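Side-chain contacts in aerotolerance-related membrane protein (Bacteroides fragilis, PDB 4JDU), which is probably involved in aerotolerance and binds calcium through a von Willebrand factor type A domain, the part of the membrane protein crystallised here: residues Ser18-Ala23 and Ile169-Asn174; Gly149-Ile154 and Asn158-Asp163. The protein carries 6 engineered substitutions. All coordinates share one frame; numbering follows the deposited sequence.

Contact 1 (Ser18-Ala23 and Ile169-Asn174); sequences SNSMLA and IVTRLN. With CA (calcium ion), chain C.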
ATOM      1  N   SER A  18       8.656   0.744   3.369  1.00 15.36           N
ATOM      2  CA  SER A  18      10.062   0.470   3.093  1.00 16.30           C
ATOM      3  C   SER A  18      10.791   1.750   2.736  1.00 15.96           C
ATOM      4  O   SER A  18      10.178   2.781   2.437  1.00 15.23           O
ATOM      5  CB  SER A  18      10.213  -0.575   1.981  1.00 20.48           C
ATOM      6  OG  SER A  18       9.788  -0.086   0.716  1.00 19.44           O
ATOM      7  N   ASN A  19      12.114   1.678   2.749  1.00 17.08           N
ATOM      8  CA  ASN A  19      12.929   2.872   2.591  0.51 17.15           C
ATOM      9  C   ASN A  19      12.697   3.620   1.274  1.00 16.43           C
ATOM     10  O   ASN A  19      12.765   4.840   1.240  1.00 15.68           O
ATOM     11  CB  ASN A  19      14.410   2.544   2.781  0.51 20.36           C
ATOM     12  CG  ASN A  19      15.056   3.408   3.841  0.51 28.77           C
ATOM     13  OD1 ASN A  19      15.553   4.495   3.548  0.51 31.70           O
ATOM     14  ND2 ASN A  19      15.025   2.948   5.085  0.51 32.57           N
ATOM     15  N   SER A  20      12.396   2.897   0.199  1.00 16.00           N
ATOM     16  CA  SER A  20      12.190   3.565  -1.088  1.00 14.74           C
ATOM     17  C   SER A  20      10.995   4.525  -1.077  1.00 15.31           C
ATOM     18  O   SER A  20      10.916   5.436  -1.904  1.00 15.40           O
ATOM     19  CB  SER A  20      12.051   2.552  -2.224  1.00 17.24           C
ATOM     20  OG  SER A  20      10.935   1.709  -2.001  1.00 16.50           O
HETATM   21  N   MSE A  21      10.059   4.310  -0.154  1.00 14.30           N
HETATM   22  CA  MSE A  21       8.893   5.189  -0.044  1.00 16.07           C
HETATM   23  C   MSE A  21       9.250   6.588   0.449  1.00 13.90           C
HETATM   24  O   MSE A  21       8.420   7.505   0.401  1.00 14.00           O
HETATM   25  CB  MSE A  21       7.817   4.534   0.833  1.00 10.61           C
HETATM   26  CG  MSE A  21       7.301   3.218   0.235  1.00 16.15           C
HETATM   27 SE   MSE A  21       6.111   3.522  -1.279  0.75 16.19          SE
HETATM   28  CE  MSE A  21       4.576   4.193  -0.267  1.00 15.64           C
ATOM     29  N   LEU A  22      10.489   6.782   0.895  1.00 14.84           N
ATOM     30  CA  LEU A  22      10.923   8.118   1.298  1.00 14.94           C
ATOM     31  C   LEU A  22      11.393   8.975   0.112  1.00 14.54           C
ATOM     32  O   LEU A  22      11.658  10.164   0.275  1.00 15.70           O
ATOM     33  CB  LEU A  22      11.987   8.050   2.395  1.00 14.85           C
ATOM     34  CG  LEU A  22      11.476   7.460   3.713  1.00 17.33           C
ATOM     35  CD1 LEU A  22      12.630   7.142   4.636  1.00 21.27           C
ATOM     36  CD2 LEU A  22      10.505   8.397   4.396  1.00 19.58           C
ATOM     37  N   ALA A  23      11.470   8.386  -1.076  1.00 13.88           N
ATOM     38  CA  ALA A  23      11.769   9.168  -2.279  1.00 13.62           C
ATOM     39  C   ALA A  23      10.759  10.301  -2.454  1.00 16.91           C
ATOM     40  O   ALA A  23       9.576  10.153  -2.118  1.00 15.33           O
ATOM     41  CB  ALA A  23      11.795   8.280  -3.521  1.00 14.48           C
ATOM     42  N   ILE A 169      21.382   5.136  -4.601  1.00 20.57           N
ATOM     43  CA  ILE A 169      20.277   4.289  -5.020  1.00 18.08           C
ATOM     44  C   ILE A 169      19.208   5.122  -5.721  1.00 20.38           C
ATOM     45  O   ILE A 169      18.785   6.170  -5.225  1.00 20.35           O
ATOM     46  CB  ILE A 169      19.649   3.564  -3.806  1.00 19.12           C
ATOM     47  CG1 ILE A 169      20.633   2.533  -3.236  1.00 23.98           C
ATOM     48  CG2 ILE A 169      18.340   2.900  -4.199  1.00 19.55           C
ATOM     49  CD1 ILE A 169      20.279   2.079  -1.810  1.00 22.60           C
ATOM     50  N   VAL A 170      18.772   4.659  -6.884  1.00 20.47           N
ATOM     51  CA  VAL A 170      17.647   5.284  -7.556  1.00 17.63           C
ATOM     52  C   VAL A 170      16.487   4.306  -7.547  1.00 19.00           C
ATOM     53  O   VAL A 170      16.625   3.160  -7.984  1.00 23.27           O
ATOM     54  CB  VAL A 170      18.001   5.664  -9.008  1.00 23.16           C
ATOM     55  CG1 VAL A 170      16.779   6.210  -9.725  1.00 23.84           C
ATOM     56  CG2 VAL A 170      19.134   6.681  -9.020  1.00 26.51           C
ATOM     57  N   THR A 171      15.357   4.760  -7.026  1.00 16.67           N
ATOM     58  CA  THR A 171      14.150   3.943  -6.962  1.00 15.83           C
ATOM     59  C   THR A 171      13.101   4.454  -7.935  1.00 19.04           C
ATOM     60  O   THR A 171      12.895   5.659  -8.051  1.00 18.33           O
ATOM     61  CB  THR A 171      13.567   3.895  -5.533  1.00 14.92           C
ATOM     62  OG1 THR A 171      12.295   3.239  -5.576  1.00 18.44           O
ATOM     63  CG2 THR A 171      13.394   5.306  -4.937  1.00 18.08           C
ATOM     64  N   ARG A 172      12.448   3.525  -8.631  1.00 17.88           N
ATOM     65  CA  ARG A 172      11.467   3.859  -9.657  1.00 19.63           C
ATOM     66  C   ARG A 172      10.142   3.166  -9.377  1.00 20.65           C
ATOM     67  O   ARG A 172      10.115   2.038  -8.884  1.00 23.30           O
ATOM     68  CB  ARG A 172      11.978   3.404 -11.031  1.00 18.87           C
ATOM     69  CG  ARG A 172      13.251   4.080 -11.489  1.00 19.68           C
ATOM     70  CD  ARG A 172      13.817   3.475 -12.776  1.00 24.62           C
ATOM     71  NE  ARG A 172      15.055   4.145 -13.159  1.00 27.63           N
ATOM     72  CZ  ARG A 172      16.247   3.858 -12.643  1.00 27.76           C
ATOM     73  NH1 ARG A 172      16.362   2.908 -11.722  1.00 27.17           N
ATOM     74  NH2 ARG A 172      17.324   4.521 -13.032  1.00 31.35           N
ATOM     75  N   LEU A 173       9.042   3.837  -9.693  1.00 19.36           N
ATOM     76  CA  LEU A 173       7.742   3.168  -9.693  1.00 16.54           C
ATOM     77  C   LEU A 173       7.803   2.014 -10.680  1.00 20.35           C
ATOM     78  O   LEU A 173       8.183   2.203 -11.839  1.00 21.33           O
ATOM     79  CB  LEU A 173       6.643   4.139 -10.118  1.00 18.63           C
ATOM     80  CG  LEU A 173       5.262   3.496 -10.314  1.00 17.07           C
ATOM     81  CD1 LEU A 173       4.603   3.224  -8.986  1.00 21.46           C
ATOM     82  CD2 LEU A 173       4.388   4.397 -11.166  1.00 22.57           C
ATOM     83  N   ASN A 174       7.459   0.817 -10.213  1.00 18.36           N
ATOM     84  CA  ASN A 174       7.396  -0.354 -11.080  1.00 21.77           C
ATOM     85  C   ASN A 174       5.962  -0.589 -11.500  1.00 22.26           C
ATOM     86  O   ASN A 174       5.245  -1.398 -10.904  1.00 22.40           O
ATOM     87  CB  ASN A 174       7.951  -1.591 -10.371  1.00 21.85           C
ATOM     88  CG  ASN A 174       8.102  -2.785 -11.311  1.00 31.08           C
ATOM     89  OD1 ASN A 174       7.428  -2.876 -12.341  1.00 27.07           O
ATOM     90  ND2 ASN A 174       8.984  -3.709 -10.953  1.00 40.81           N
TER
HETATM   91 CA    CA C 302      10.713  -0.561  -1.327  0.54 16.09          CA
HETATM   92  O   HOH W   1      12.997  -0.076  -0.081  1.00 30.70           O
HETATM   93  O   HOH W   2      12.454  -0.837  -3.051  1.00 52.55           O

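Contact 2 (Gly149-Ile154 and Asn158-Asp163); sequences GAPIPI and NDFRRD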
ATOM      1  N   GLY A 149      12.651   7.874 -11.857  1.00 30.23           N
ATOM      2  CA  GLY A 149      13.664   7.543 -10.871  1.00 38.42           C
ATOM      3  C   GLY A 149      14.074   8.703  -9.982  1.00 29.97           C
ATOM      4  O   GLY A 149      14.439   9.776 -10.476  1.00 38.44           O
ATOM      5  N   ALA A 150      14.028   8.488  -8.668  1.00 21.66           N
ATOM      6  CA  ALA A 150      14.532   9.480  -7.718  1.00 19.07           C
ATOM      7  C   ALA A 150      15.396   8.806  -6.659  1.00 18.45           C
ATOM      8  O   ALA A 150      15.235   7.609  -6.390  1.00 17.56           O
ATOM      9  CB  ALA A 150      13.377  10.226  -7.061  1.00 21.60           C
ATOM     10  N   PRO A 151      16.311   9.567  -6.032  1.00 16.40           N
ATOM     11  CA  PRO A 151      17.086   9.023  -4.914  1.00 18.10           C
ATOM     12  C   PRO A 151      16.284   9.050  -3.617  1.00 15.89           C
ATOM     13  O   PRO A 151      15.190   9.623  -3.578  1.00 15.85           O
ATOM     14  CB  PRO A 151      18.266   9.993  -4.820  1.00 19.74           C
ATOM     15  CG  PRO A 151      17.693  11.297  -5.252  1.00 18.66           C
ATOM     16  CD  PRO A 151      16.680  10.965  -6.331  1.00 18.24           C
ATOM     17  N   ILE A 152      16.816   8.424  -2.573  1.00 15.51           N
ATOM     18  CA  ILE A 152      16.132   8.355  -1.283  1.00 14.43           C
ATOM     19  C   ILE A 152      16.860   9.253  -0.269  1.00 14.90           C
ATOM     20  O   ILE A 152      17.970   8.933   0.158  1.00 15.60           O
ATOM     21  CB  ILE A 152      16.090   6.905  -0.784  1.00 14.65           C
ATOM     22  CG1 ILE A 152      15.509   5.984  -1.866  1.00 16.80           C
ATOM     23  CG2 ILE A 152      15.290   6.813   0.515  1.00 15.10           C
ATOM     24  CD1 ILE A 152      15.737   4.518  -1.581  1.00 17.20           C
ATOM     25  N   PRO A 153      16.231  10.368   0.129  1.00 14.22           N
ATOM     26  CA  PRO A 153      16.902  11.279   1.068  1.00 15.40           C
ATOM     27  C   PRO A 153      16.969  10.704   2.473  1.00 17.26           C
ATOM     28  O   PRO A 153      16.087   9.960   2.918  1.00 16.28           O
ATOM     29  CB  PRO A 153      16.004  12.521   1.056  1.00 17.09           C
ATOM     30  CG  PRO A 153      14.623  11.968   0.734  1.00 18.09           C
ATOM     31  CD  PRO A 153      14.897  10.862  -0.267  1.00 17.80           C
ATOM     32  N   ILE A 154      18.034  11.073   3.171  1.00 15.48           N
ATOM     33  CA  ILE A 154      18.247  10.707   4.562  1.00 15.71           C
ATOM     34  C   ILE A 154      17.928  11.919   5.441  1.00 13.29           C
ATOM     35  O   ILE A 154      18.508  12.994   5.265  1.00 14.34           O
ATOM     36  CB  ILE A 154      19.712  10.246   4.767  1.00 15.27           C
ATOM     37  CG1 ILE A 154      20.004   9.013   3.904  1.00 18.02           C
ATOM     38  CG2 ILE A 154      20.001   9.956   6.228  1.00 14.73           C
ATOM     39  CD1 ILE A 154      21.499   8.698   3.751  1.00 20.50           C
ATOM     40  N   ASN A 158      22.502  15.786   4.113  1.00 15.78           N
ATOM     41  CA  ASN A 158      22.433  16.277   2.750  1.00 16.92           C
ATOM     42  C   ASN A 158      22.546  15.163   1.723  1.00 17.28           C
ATOM     43  O   ASN A 158      22.400  15.396   0.521  1.00 22.19           O
ATOM     44  CB  ASN A 158      23.512  17.331   2.515  1.00 17.92           C
ATOM     45  CG  ASN A 158      23.208  18.614   3.232  1.00 25.63           C
ATOM     46  OD1 ASN A 158      22.053  19.037   3.289  1.00 22.51           O
ATOM     47  ND2 ASN A 158      24.227  19.226   3.814  1.00 26.47           N
ATOM     48  N   ASP A 159      22.795  13.946   2.198  1.00 16.01           N
ATOM     49  CA  ASP A 159      23.052  12.830   1.295  1.00 17.57           C
ATOM     50  C   ASP A 159      21.833  11.923   1.123  1.00 17.13           C
ATOM     51  O   ASP A 159      20.783  12.095   1.773  1.00 17.25           O
ATOM     52  CB  ASP A 159      24.233  12.017   1.826  1.00 17.86           C
ATOM     53  CG  ASP A 159      24.998  11.291   0.730  1.00 17.85           C
ATOM     54  OD1 ASP A 159      24.753  11.522  -0.478  1.00 21.06           O
ATOM     55  OD2 ASP A 159      25.886  10.492   1.095  1.00 24.45           O
ATOM     56  N   PHE A 160      21.993  10.958   0.223  1.00 17.62           N
ATOM     57  CA  PHE A 160      20.944  10.005  -0.127  1.00 17.10           C
ATOM     58  C   PHE A 160      21.433   8.599   0.184  1.00 18.27           C
ATOM     59  O   PHE A 160      22.638   8.374   0.351  1.00 17.39           O
ATOM     60  CB  PHE A 160      20.637  10.128  -1.622  1.00 18.49           C
ATOM     61  CG  PHE A 160      20.280  11.523  -2.050  1.00 16.91           C
ATOM     62  CD1 PHE A 160      18.974  11.992  -1.922  1.00 18.61           C
ATOM     63  CD2 PHE A 160      21.241  12.363  -2.576  1.00 23.59           C
ATOM     64  CE1 PHE A 160      18.634  13.279  -2.308  1.00 17.50           C
ATOM     65  CE2 PHE A 160      20.917  13.658  -2.968  1.00 27.65           C
ATOM     66  CZ  PHE A 160      19.608  14.115  -2.835  1.00 22.59           C
ATOM     67  N   ARG A 161      20.503   7.652   0.260  1.00 15.53           N
ATOM     68  CA  ARG A 161      20.859   6.264   0.538  1.00 15.61           C
ATOM     69  C   ARG A 161      21.717   5.683  -0.580  1.00 17.79           C
ATOM     70  O   ARG A 161      21.457   5.907  -1.774  1.00 17.86           O
ATOM     71  CB  ARG A 161      19.597   5.402   0.707  1.00 15.84           C
ATOM     72  CG  ARG A 161      18.732   5.788   1.884  1.00 16.93           C
ATOM     73  CD  ARG A 161      19.345   5.296   3.182  1.00 24.48           C
ATOM     74  NE  ARG A 161      18.622   5.795   4.345  1.00 22.29           N
ATOM     75  CZ  ARG A 161      19.075   5.696   5.590  1.00 20.99           C
ATOM     76  NH1 ARG A 161      20.243   5.107   5.825  1.00 22.46           N
ATOM     77  NH2 ARG A 161      18.365   6.192   6.596  1.00 21.18           N
ATOM     78  N   ARG A 162      22.747   4.941  -0.189  1.00 18.23           N
ATOM     79  CA  ARG A 162      23.669   4.334  -1.141  1.00 18.69           C
ATOM     80  C   ARG A 162      23.704   2.821  -1.006  1.00 28.57           C
ATOM     81  O   ARG A 162      23.414   2.278   0.063  1.00 25.58           O
ATOM     82  CB  ARG A 162      25.077   4.908  -0.960  1.00 22.14           C
ATOM     83  CG  ARG A 162      25.135   6.403  -1.201  1.00 19.82           C
ATOM     84  CD  ARG A 162      26.435   7.039  -0.741  1.00 23.64           C
ATOM     85  NE  ARG A 162      26.400   8.467  -1.031  1.00 24.17           N
ATOM     86  CZ  ARG A 162      26.819   9.012  -2.167  1.00 24.94           C
ATOM     87  NH1 ARG A 162      27.348   8.251  -3.120  1.00 25.16           N
ATOM     88  NH2 ARG A 162      26.728  10.319  -2.344  1.00 28.07           N
ATOM     89  N   ASP A 163      24.055   2.145  -2.096  1.00 25.92           N
ATOM     90  CA  ASP A 163      24.222   0.694  -2.071  1.00 32.51           C
ATOM     91  C   ASP A 163      25.577   0.316  -1.483  1.00 36.63           C
ATOM     92  O   ASP A 163      26.329   1.185  -1.040  1.00 33.35           O
ATOM     93  CB  ASP A 163      24.030   0.081  -3.469  1.00 37.16           C
ATOM     94  CG  ASP A 163      25.023   0.613  -4.506  1.00 37.41           C
ATOM     95  OD1 ASP A 163      26.092   1.145  -4.139  1.00 33.43           O
ATOM     96  OD2 ASP A 163      24.733   0.470  -5.717  1.00 36.40           O
TER
HETATM   97  O   HOH W   3      19.204   7.113  -2.737  1.00 17.68           O
HETATM   98  O   HOH W   4      16.256   7.411   4.044  1.00 22.65           O

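Contact 1 (Ser18-Ala23 and Ile169-Asn174)
S20 and T171 face each other with their CA atoms 6.2 Å apart, where a 3-10 turn over N19-L22 passes a short strand around V170 and T171. The turn is part of the metal ion-dependent adhesion site (MIDAS) of the von Willebrand factor A domain: D16, S18 and S20 form the D-x-S-x-S signature in the loop after the central strand 9-16. Bonds such as M21 N to S18 O curl the loop and bring both serine hydroxyls to one calcium ion. S18 OG lies 2.3 Å from the calcium and S20 OG 2.4 Å, with T89 and two waters as further ligands. S18 OG is hydrogen-bonded to D16 and S20 OG to D117; these second-shell carboxylates hold the hydroxyls and probably strengthen them as ligands. One metal-bound water also accepts a hydrogen bond from the backbone N of S20, at 3.0 Å from N to water, which ties the turn itself to the coordination sphere. The 169-174 segment gives no ligand to the metal but packs beside the S20 side chain. T171 spans the contact with both branches of its side chain. With OG1 anti to the backbone N (chi1 172°), the hydroxyl comes alongside the methylene of S20, T171 OG1 to S20 CB 3.4 Å, while S20 OG is turned to the calcium. The next residue, R172, gives its backbone N to E119. The other branch of T171 meets A23 methyl to methyl, T171 CG2 to A23 CB 3.7 Å.

Contact 2 (Gly149-Ile154 and Asn158-Asp163)
R161 N donates to I152 O over 2.8 Å with an N-H...O angle of 159°, and I154 N returns a longer bond of 3.2 Å to D159 O. Both donors lie in the plane of the carbonyl they meet. One water continues the backbone pairing by joining I152 N to R161 O. Another links main chain to side chain, lying between P153 O and R161 NE, 2.9 Å from NE, in the guanidinium plane. Within 158-163, R162 forms a salt bridge with D159, NE to OD2 at 3.0 Å and NH2 to OD1, while its NH1 bonds G166 O. D159 OD1 also takes a weak bond from F160 N, so the carboxylate is tied to both main chain and arginine. The two backbone bonds frame P153 and F160 as a non-hydrogen-bonded antiparallel pair, a single bridge in the long excursion between strands 150-151 and 170-171, which lies next to the metal-binding end of the von Willebrand factor A domain. Here P153, lacking an N-H, occupies a position that needs none. Beside it P151 CG sits over one face of the F160 ring, toward its rim, in a CH-pi contact, 3.9 Å from the ring centroid and 24° off the normal. R161 bends at chi2 (-76°) and carries its guanidinium across I154, whose CG1 lies over one face, 3.5 Å from R161 NE. The CD1 end of I154 reaches the backbone at F160 C, 3.6 Å away. Closer to the main chain, I152 crosses the start of the R161 side chain at about a right angle, with I152 CG2 3.8 Å from R161 CG.

How the contacts relate
Contact 1 is buried at the metal-binding end of the domain, whereas contact 2 lies on the surface, about 9 Å away between centres, nested within the loop that contact 1 closes. They share the small antiparallel sheet: T171 of contact 1 pairs with A150 of contact 2, and I169 N probably bonds R161 O. A second junction is packing of backbone carbonyls against carbon, N19 O on I152 CG2 and L22 O on P153 CD. Their chemistry differs accordingly. Contact 1 is small and has no hydrogen bond between its segments; calcium is held by its 18-23 side, and T171 packs beside S20. Contact 2 combines backbone bonds, waters, prolines and an aromatic ring, without touching the metal.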